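Local coordinates for serine protease inhibitor 2 (Anopheles gambiae, PDB 3PZF), which inhibits the clip-domain serine proteases CLIPB9, CLIPB10 and CLIPB4, thereby preventing phenoloxidase activation and restraining melanization in the mosquito hemolymph, at residues N23-M28 against V303-I308; Q146-I151 against D170-A175; L244-I249 against I339-L344. All blocks are in the same frame, centred on the assembly; numbering follows the deposited sequence.

Contact 1 of 3, residues N23-M28 against V303-I308; sequences NEFDLM and VGIREI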
loop_
_atom_site.group_PDB
_atom_site.type_symbol
_atom_site.label_atom_id
_atom_site.label_comp_id
_atom_site.label_asym_id
_atom_site.label_seq_id
_atom_site.Cartn_x
_atom_site.Cartn_y
_atom_site.Cartn_z
ATOM N N ASN A 23 10.933 0.060 -7.221
ATOM C CA ASN A 23 9.535 -0.346 -7.175
ATOM C C ASN A 23 9.255 -1.546 -8.063
ATOM O O ASN A 23 8.100 -1.822 -8.384
ATOM C CB ASN A 23 8.611 0.828 -7.548
ATOM C CG ASN A 23 8.893 1.367 -8.946
ATOM O OD1 ASN A 23 9.870 0.954 -9.602
ATOM N ND2 ASN A 23 8.079 2.317 -9.393
ATOM N N GLU A 24 10.305 -2.289 -8.421
ATOM C CA GLU A 24 10.132 -3.468 -9.267
ATOM C C GLU A 24 9.162 -4.467 -8.642
ATOM O O GLU A 24 8.202 -4.903 -9.275
ATOM C CB GLU A 24 11.489 -4.156 -9.517
ATOM C CG GLU A 24 12.492 -3.328 -10.332
ATOM C CD GLU A 24 13.257 -2.281 -9.510
ATOM O OE1 GLU A 24 13.249 -2.341 -8.253
ATOM O OE2 GLU A 24 13.879 -1.397 -10.139
ATOM N N PHE A 25 9.430 -4.853 -7.404
ATOM C CA PHE A 25 8.557 -5.790 -6.701
ATOM C C PHE A 25 7.174 -5.155 -6.510
ATOM O O PHE A 25 6.156 -5.791 -6.749
ATOM C CB PHE A 25 9.108 -6.173 -5.329
ATOM C CG PHE A 25 8.119 -6.959 -4.514
ATOM C CD1 PHE A 25 7.953 -8.315 -4.730
ATOM C CD2 PHE A 25 7.263 -6.314 -3.641
ATOM C CE1 PHE A 25 7.000 -9.032 -4.020
ATOM C CE2 PHE A 25 6.302 -7.013 -2.940
ATOM C CZ PHE A 25 6.169 -8.381 -3.130
ATOM N N ASP A 26 7.148 -3.892 -6.091
ATOM C CA ASP A 26 5.865 -3.195 -5.834
ATOM C C ASP A 26 4.928 -3.306 -7.028
ATOM O O ASP A 26 3.769 -3.729 -6.881
ATOM C CB ASP A 26 6.109 -1.711 -5.531
ATOM C CG ASP A 26 7.112 -1.511 -4.395
ATOM O OD1 ASP A 26 8.271 -1.936 -4.561
ATOM O OD2 ASP A 26 6.753 -0.890 -3.377
ATOM N N LEU A 27 5.423 -2.918 -8.206
ATOM C CA LEU A 27 4.616 -2.929 -9.416
ATOM C C LEU A 27 4.187 -4.338 -9.812
ATOM O O LEU A 27 3.047 -4.537 -10.197
ATOM C CB LEU A 27 5.362 -2.241 -10.559
ATOM C CG LEU A 27 5.615 -0.755 -10.283
ATOM C CD1 LEU A 27 6.411 -0.067 -11.391
ATOM C CD2 LEU A 27 4.275 -0.051 -10.085
ATOM N N MET A 28 5.093 -5.305 -9.711
ATOM C CA MET A 28 4.739 -6.708 -9.962
ATOM C C MET A 28 3.600 -7.184 -9.050
ATOM O O MET A 28 2.626 -7.790 -9.502
ATOM C CB MET A 28 5.985 -7.602 -9.789
ATOM C CG MET A 28 5.728 -9.094 -9.966
ATOM S SD MET A 28 7.190 -10.130 -9.603
ATOM C CE MET A 28 7.547 -9.676 -7.910
ATOM N N VAL A 303 3.430 -14.657 -7.527
ATOM C CA VAL A 303 4.538 -13.877 -8.057
ATOM C C VAL A 303 5.911 -14.502 -7.741
ATOM O O VAL A 303 6.936 -13.866 -7.959
ATOM C CB VAL A 303 4.508 -12.412 -7.560
ATOM C CG1 VAL A 303 3.246 -11.703 -8.044
ATOM C CG2 VAL A 303 4.630 -12.363 -6.040
ATOM N N GLY A 304 5.929 -15.737 -7.238
ATOM C CA GLY A 304 7.179 -16.476 -7.080
ATOM C C GLY A 304 7.715 -16.602 -5.661
ATOM O O GLY A 304 8.783 -17.180 -5.442
ATOM N N ILE A 305 6.985 -16.064 -4.693
ATOM C CA ILE A 305 7.390 -16.163 -3.294
ATOM C C ILE A 305 6.653 -17.337 -2.644
ATOM O O ILE A 305 5.522 -17.197 -2.172
ATOM C CB ILE A 305 7.125 -14.843 -2.557
ATOM C CG1 ILE A 305 7.889 -13.716 -3.248
ATOM C CG2 ILE A 305 7.542 -14.957 -1.089
ATOM C CD1 ILE A 305 7.653 -12.367 -2.645
ATOM N N ARG A 306 7.292 -18.506 -2.650
ATOM C CA ARG A 306 6.595 -19.748 -2.346
ATOM C C ARG A 306 7.243 -20.542 -1.208
ATOM O O ARG A 306 6.560 -21.198 -0.427
ATOM C CB ARG A 306 6.526 -20.620 -3.612
ATOM C CG ARG A 306 6.009 -19.869 -4.854
ATOM C CD ARG A 306 5.865 -20.775 -6.078
ATOM N NE ARG A 306 4.464 -21.001 -6.449
ATOM C CZ ARG A 306 3.859 -20.471 -7.514
ATOM N NH1 ARG A 306 4.520 -19.673 -8.349
ATOM N NH2 ARG A 306 2.580 -20.745 -7.753
ATOM N N GLU A 307 8.562 -20.488 -1.122
ATOM C CA GLU A 307 9.285 -21.311 -0.139
ATOM C C GLU A 307 8.878 -21.015 1.315
ATOM O O GLU A 307 8.878 -21.914 2.147
ATOM C CB GLU A 307 10.792 -21.126 -0.303
ATOM C CG GLU A 307 11.627 -21.939 0.678
ATOM C CD GLU A 307 12.153 -23.235 0.087
ATOM O OE1 GLU A 307 13.311 -23.596 0.402
ATOM O OE2 GLU A 307 11.416 -23.891 -0.686
ATOM N N ILE A 308 8.525 -19.768 1.623
ATOM C CA ILE A 308 8.130 -19.413 2.998
ATOM C C ILE A 308 6.765 -20.002 3.396
ATOM O O ILE A 308 6.393 -20.008 4.573
ATOM C CB ILE A 308 8.106 -17.885 3.214
ATOM C CG1 ILE A 308 7.187 -17.212 2.198
ATOM C CG2 ILE A 308 9.510 -17.295 3.091
ATOM C CD1 ILE A 308 6.890 -15.772 2.537
#

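Contact 2 of 3, residues Q146-I151 against D170-A175; sequences QTAATI and DSLEGA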
loop_
_atom_site.group_PDB
_atom_site.type_symbol
_atom_site.label_atom_id
_atom_site.label_comp_id
_atom_site.label_asym_id
_atom_site.label_seq_id
_atom_site.Cartn_x
_atom_site.Cartn_y
_atom_site.Cartn_z
ATOM N N GLN A 146 -11.463 -15.413 21.005
ATOM C CA GLN A 146 -10.704 -14.446 21.784
ATOM C C GLN A 146 -9.578 -13.864 20.939
ATOM O O GLN A 146 -9.307 -12.666 21.012
ATOM C CB GLN A 146 -10.158 -15.103 23.052
ATOM C CG GLN A 146 -8.858 -14.534 23.586
ATOM C CD GLN A 146 -8.308 -15.368 24.740
ATOM O OE1 GLN A 146 -7.234 -15.965 24.636
ATOM N NE2 GLN A 146 -9.054 -15.421 25.839
ATOM N N THR A 147 -8.947 -14.712 20.129
ATOM C CA THR A 147 -7.779 -14.309 19.339
ATOM C C THR A 147 -8.191 -13.313 18.262
ATOM O O THR A 147 -7.531 -12.300 18.078
ATOM C CB THR A 147 -7.075 -15.524 18.691
ATOM O OG1 THR A 147 -6.680 -16.455 19.713
ATOM C CG2 THR A 147 -5.801 -15.083 17.908
ATOM N N ALA A 148 -9.294 -13.592 17.568
ATOM C CA ALA A 148 -9.814 -12.678 16.553
ATOM C C ALA A 148 -10.090 -11.306 17.160
ATOM O O ALA A 148 -9.765 -10.272 16.563
ATOM C CB ALA A 148 -11.074 -13.245 15.913
ATOM N N ALA A 149 -10.684 -11.304 18.348
ATOM C CA ALA A 149 -10.959 -10.072 19.082
ATOM C C ALA A 149 -9.666 -9.317 19.376
ATOM O O ALA A 149 -9.596 -8.094 19.241
ATOM C CB ALA A 149 -11.695 -10.389 20.384
ATOM N N THR A 150 -8.636 -10.046 19.776
ATOM C CA THR A 150 -7.377 -9.414 20.103
ATOM C C THR A 150 -6.787 -8.755 18.855
ATOM O O THR A 150 -6.385 -7.595 18.889
ATOM C CB THR A 150 -6.399 -10.421 20.693
ATOM O OG1 THR A 150 -6.921 -10.908 21.945
ATOM C CG2 THR A 150 -5.058 -9.763 20.930
ATOM N N ILE A 151 -6.743 -9.501 17.757
ATOM C CA ILE A 151 -6.182 -8.985 16.514
ATOM C C ILE A 151 -6.997 -7.794 15.999
ATOM O O ILE A 151 -6.436 -6.790 15.580
ATOM C CB ILE A 151 -6.097 -10.091 15.445
ATOM C CG1 ILE A 151 -5.064 -11.142 15.888
ATOM C CG2 ILE A 151 -5.720 -9.477 14.063
ATOM C CD1 ILE A 151 -5.058 -12.401 15.064
ATOM N N ASP A 170 -12.812 -18.027 11.686
ATOM C CA ASP A 170 -12.636 -19.001 10.609
ATOM C C ASP A 170 -11.324 -18.807 9.843
ATOM O O ASP A 170 -10.734 -19.778 9.365
ATOM C CB ASP A 170 -13.831 -18.949 9.638
ATOM C CG ASP A 170 -15.030 -19.735 10.143
ATOM O OD1 ASP A 170 -14.827 -20.804 10.756
ATOM O OD2 ASP A 170 -16.176 -19.288 9.926
ATOM N N SER A 171 -10.870 -17.562 9.723
ATOM C CA SER A 171 -9.627 -17.270 9.009
ATOM C C SER A 171 -8.375 -17.556 9.854
ATOM O O SER A 171 -7.254 -17.416 9.367
ATOM C CB SER A 171 -9.618 -15.824 8.506
ATOM O OG SER A 171 -9.950 -14.912 9.535
ATOM N N LEU A 172 -8.577 -17.965 11.105
ATOM C CA LEU A 172 -7.482 -18.334 12.010
ATOM C C LEU A 172 -7.402 -19.849 12.171
ATOM O O LEU A 172 -6.530 -20.360 12.878
ATOM C CB LEU A 172 -7.672 -17.682 13.390
ATOM C CG LEU A 172 -7.710 -16.143 13.376
ATOM C CD1 LEU A 172 -7.866 -15.573 14.784
ATOM C CD2 LEU A 172 -6.475 -15.586 12.710
ATOM N N GLU A 173 -8.317 -20.567 11.522
ATOM C CA GLU A 173 -8.355 -22.021 11.634
ATOM C C GLU A 173 -7.019 -22.629 11.216
ATOM O O GLU A 173 -6.551 -22.423 10.085
ATOM C CB GLU A 173 -9.492 -22.602 10.780
ATOM C CG GLU A 173 -9.802 -24.064 11.087
ATOM N N GLY A 174 -6.394 -23.349 12.141
ATOM C CA GLY A 174 -5.152 -24.054 11.868
ATOM C C GLY A 174 -3.897 -23.199 11.996
ATOM O O GLY A 174 -2.787 -23.661 11.726
ATOM N N ALA A 175 -4.061 -21.955 12.428
ATOM C CA ALA A 175 -2.944 -21.013 12.471
ATOM C C ALA A 175 -2.072 -21.220 13.701
ATOM O O ALA A 175 -2.541 -21.644 14.761
ATOM C CB ALA A 175 -3.455 -19.578 12.438
#

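Contact 3 of 3, residues L244-I249 against I339-L344; sequences LAMYFI and ITINEL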
loop_
_atom_site.group_PDB
_atom_site.type_symbol
_atom_site.label_atom_id
_atom_site.label_comp_id
_atom_site.label_asym_id
_atom_site.label_seq_id
_atom_site.Cartn_x
_atom_site.Cartn_y
_atom_site.Cartn_z
ATOM N N LEU A 244 4.509 13.921 0.739
ATOM C CA LEU A 244 3.637 12.944 0.112
ATOM C C LEU A 244 2.843 13.567 -1.033
ATOM O O LEU A 244 2.510 14.759 -1.002
ATOM C CB LEU A 244 2.626 12.392 1.125
ATOM C CG LEU A 244 3.245 11.674 2.329
ATOM C CD1 LEU A 244 2.118 11.231 3.228
ATOM C CD2 LEU A 244 4.075 10.488 1.869
ATOM N N ALA A 245 2.541 12.753 -2.040
ATOM C CA ALA A 245 1.619 13.184 -3.112
ATOM C C ALA A 245 0.820 12.001 -3.613
ATOM O O ALA A 245 1.278 10.884 -3.496
ATOM C CB ALA A 245 2.441 13.809 -4.267
ATOM N N MET A 246 -0.398 12.217 -4.122
ATOM C CA MET A 246 -1.140 11.134 -4.752
ATOM C C MET A 246 -1.044 11.294 -6.250
ATOM O O MET A 246 -1.314 12.366 -6.790
ATOM C CB MET A 246 -2.624 11.097 -4.337
ATOM C CG MET A 246 -3.388 9.940 -5.009
ATOM S SD MET A 246 -5.098 9.697 -4.369
ATOM C CE MET A 246 -4.840 8.806 -2.838
ATOM N N TYR A 247 -0.680 10.215 -6.932
ATOM C CA TYR A 247 -0.681 10.223 -8.392
ATOM C C TYR A 247 -1.875 9.457 -8.924
ATOM O O TYR A 247 -2.308 8.480 -8.307
ATOM C CB TYR A 247 0.583 9.562 -8.922
ATOM C CG TYR A 247 1.828 10.420 -8.907
ATOM C CD1 TYR A 247 2.649 10.468 -7.778
ATOM C CD2 TYR A 247 2.207 11.174 -10.038
ATOM C CE1 TYR A 247 3.822 11.255 -7.770
ATOM C CE2 TYR A 247 3.380 11.939 -10.028
ATOM C CZ TYR A 247 4.171 11.983 -8.897
ATOM O OH TYR A 247 5.346 12.753 -8.945
ATOM N N PHE A 248 -2.436 9.927 -10.049
ATOM C CA PHE A 248 -3.578 9.277 -10.689
ATOM C C PHE A 248 -3.165 8.928 -12.103
ATOM O O PHE A 248 -2.633 9.787 -12.806
ATOM C CB PHE A 248 -4.789 10.235 -10.751
ATOM C CG PHE A 248 -5.247 10.713 -9.393
ATOM C CD1 PHE A 248 -6.299 10.083 -8.743
ATOM C CD2 PHE A 248 -4.579 11.748 -8.739
ATOM C CE1 PHE A 248 -6.695 10.497 -7.482
ATOM C CE2 PHE A 248 -4.982 12.164 -7.471
ATOM C CZ PHE A 248 -6.054 11.545 -6.850
ATOM N N ILE A 249 -3.421 7.696 -12.527
ATOM C CA ILE A 249 -3.189 7.302 -13.922
ATOM C C ILE A 249 -4.532 6.924 -14.529
ATOM O O ILE A 249 -5.123 5.917 -14.136
ATOM C CB ILE A 249 -2.223 6.121 -14.024
ATOM C CG1 ILE A 249 -0.858 6.510 -13.413
ATOM C CG2 ILE A 249 -2.080 5.658 -15.482
ATOM C CD1 ILE A 249 0.139 5.306 -13.264
ATOM N N ILE A 339 -8.765 3.918 2.449
ATOM C CA ILE A 339 -8.358 5.149 1.751
ATOM C C ILE A 339 -9.629 5.949 1.536
ATOM O O ILE A 339 -10.686 5.383 1.287
ATOM C CB ILE A 339 -7.688 4.856 0.408
ATOM C CG1 ILE A 339 -7.099 6.141 -0.234
ATOM C CG2 ILE A 339 -8.662 4.123 -0.532
ATOM C CD1 ILE A 339 -5.902 6.782 0.552
ATOM N N THR A 340 -9.498 7.264 1.667
ATOM C CA THR A 340 -10.580 8.212 1.407
ATOM C C THR A 340 -9.986 9.366 0.634
ATOM O O THR A 340 -8.861 9.783 0.915
ATOM C CB THR A 340 -11.116 8.759 2.721
ATOM O OG1 THR A 340 -11.574 7.668 3.540
ATOM C CG2 THR A 340 -12.281 9.762 2.463
ATOM N N ILE A 341 -10.682 9.866 -0.381
ATOM C CA ILE A 341 -10.361 11.207 -0.860
ATOM C C ILE A 341 -11.651 12.030 -0.902
ATOM O O ILE A 341 -12.724 11.539 -1.303
ATOM C CB ILE A 341 -9.620 11.276 -2.263
ATOM C CG1 ILE A 341 -10.533 10.825 -3.414
ATOM C CG2 ILE A 341 -8.278 10.476 -2.217
ATOM C CD1 ILE A 341 -9.923 11.020 -4.813
ATOM N N ASN A 342 -11.536 13.276 -0.454
ATOM C CA ASN A 342 -12.576 14.272 -0.665
ATOM C C ASN A 342 -11.974 15.642 -1.028
ATOM O O ASN A 342 -10.808 15.724 -1.416
ATOM C CB ASN A 342 -13.498 14.357 0.561
ATOM C CG ASN A 342 -12.811 14.916 1.784
ATOM O OD1 ASN A 342 -11.668 15.335 1.734
ATOM N ND2 ASN A 342 -13.543 14.965 2.897
ATOM N N GLU A 343 -12.749 16.717 -0.912
ATOM C CA GLU A 343 -12.264 18.037 -1.331
ATOM C C GLU A 343 -11.057 18.518 -0.544
ATOM O O GLU A 343 -10.284 19.328 -1.024
ATOM C CB GLU A 343 -13.365 19.072 -1.149
ATOM C CG GLU A 343 -14.539 18.876 -2.112
ATOM C CD GLU A 343 -15.593 17.910 -1.592
ATOM O OE1 GLU A 343 -15.415 17.261 -0.524
ATOM O OE2 GLU A 343 -16.619 17.799 -2.270
ATOM N N LEU A 344 -10.931 18.069 0.694
ATOM C CA LEU A 344 -9.904 18.609 1.563
ATOM C C LEU A 344 -8.681 17.720 1.625
ATOM O O LEU A 344 -7.606 18.189 2.011
ATOM C CB LEU A 344 -10.440 18.805 2.976
ATOM C CG LEU A 344 -11.673 19.707 3.048
ATOM C CD1 LEU A 344 -12.038 19.946 4.504
ATOM C CD2 LEU A 344 -11.411 21.028 2.315
#

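Contact 1 of 3, residues N23-M28 against V303-I308
F25 and M28, one helical turn apart, both set CG anti to the backbone N, at chi1 171° and 177°, which swings the F25 ring toward I305 and starts the M28 chain toward V303. The extended M28 chain sets SD 4.1 Å from V303 CB, and the bend at chi3 (58°) folds CE back to the same distance from that atom, while M28 CG lies 4.1 Å from V303 CG1. Deeper in the protein, the F25 ring presents CE1 to I305 CD1 at 3.7 Å. The methyl approaches the ring obliquely, and the two side chains cross at about a right angle. The contact is wholly apolar and grades from a buried pair, F25 and I305, to an exposed M28. L52 of helix 45-58 touches both F25 and I305. The chain reaches I305 by turning sharply out of helix 297-302 at G304, the C-prime residue of a Schellman motif. Beyond it, the backbone N atoms of R306 and E307 both bond to E73 OE1, which ties the outgoing loop to helix 69-73. The arrangement is that of the serpin helical region, where the first helix meets the capped end of helix 297-302.

Contact 2 of 3, residues Q146-I151 against D170-A175
L172 carries all the apolar contacts with 146-151, spreading its two methyls over T147, A148 and I151. With CG anti to its own carbonyl carbon (chi1 -60°) and CD1 carried on in line by chi2 (-179°), L172 points toward the helix. L172 CD1 does most of the touching: it rests 3.8 Å from T147 CG2 and 4.1 Å from A148 CB, and this L172 methyl comes within 3.7 Å of A148 N in a purely van der Waals approach to the backbone. L172 CD2 turns to the following helical turn and meets I151 CD1 at 4.2 Å. T178 of strand 177-188 also touches L172, and V180 of that strand touches I151, so the cluster continues down to the sheet.

The polar bonds run within the loop or to neighbouring residues, not between the two segments. T147 directs OG1 to N143 O, which leaves its CG2 for L172. In the loop, A175 N bonds to L172 O at 3.0 Å, closing a type II beta turn in which G174 takes positive phi, and S171 OG is held by T168 O. E173 O receives R332 NH2, anchoring the turn to strand 332-341.

Between 146-151 and 170-175 the contact is apolar, without directional bonds; this is consistent with the displacement of this helix that serpins are thought to need while the reactive loop enters the sheet below.

Contact 3 of 3, residues L244-I249 against I339-L344
N342 OD1 takes two backbone donors where strand 332-341 of the serpin central sheet runs into the hinge of the reactive loop: the bond from L344 N, two residues on, is 3.0 Å long and makes an Asx turn, and G345 N is the second donor. The N-H of L344 points to the oxygen at 145°, with the donor 55° out of the carbonyl plane. N342 ND2 bonds in turn to A348 O, and T340 OG1 to E347 OE1, so the amide and the hydroxyl both fasten hinge residues to the strand end. E343 adds a salt bridge to K287.

Away from these bonds, 339-341 crosses 244-249 of a second sheet at 83°, the axes of these segments 11.7 Å apart. Such a near-orthogonal layering, too wide for backbone contact, is filled by side chains. M246 heads toward the other strand with CG anti to the backbone N, then bends at its last torsion. M246 CE meets I339 CD1 tip to tip at 4.1 Å, whereas the I341 side chain crosses that of M246 at a slant, I341 CG2 lying 3.9 Å from M246 SD and M246 CE. F376 and I378 of strand 374-380 touch M246 too, and F288 of strand 277-295 touches I341.

F248 closes the cluster edge-on: I341 CD1 sits near the plane of its ring, 4.2 Å from F248 CE1.

How the contacts relate
Along the chain contact 2 is nested inside the loop closed by contact 1 and ends before contact 3 begins, while contacts 1 and 3 interleave. No two of them touch: nearest atoms are about 7 Å apart between contacts 1 and 3, 12 Å between 1 and 2, and 17 Å between 2 and 3. Contacts 2 and 3 are nevertheless linked through the central sheet: the loop 170-175 of the helix-to-loop contact leads into strand 177-188, which pairs parallel with strand 332-341 of contact 3 and, antiparallel, with the hinge strand 345-346. Serpins insert the reactive loop between these two parallel strands. Contact 1 stands apart, in the helical part.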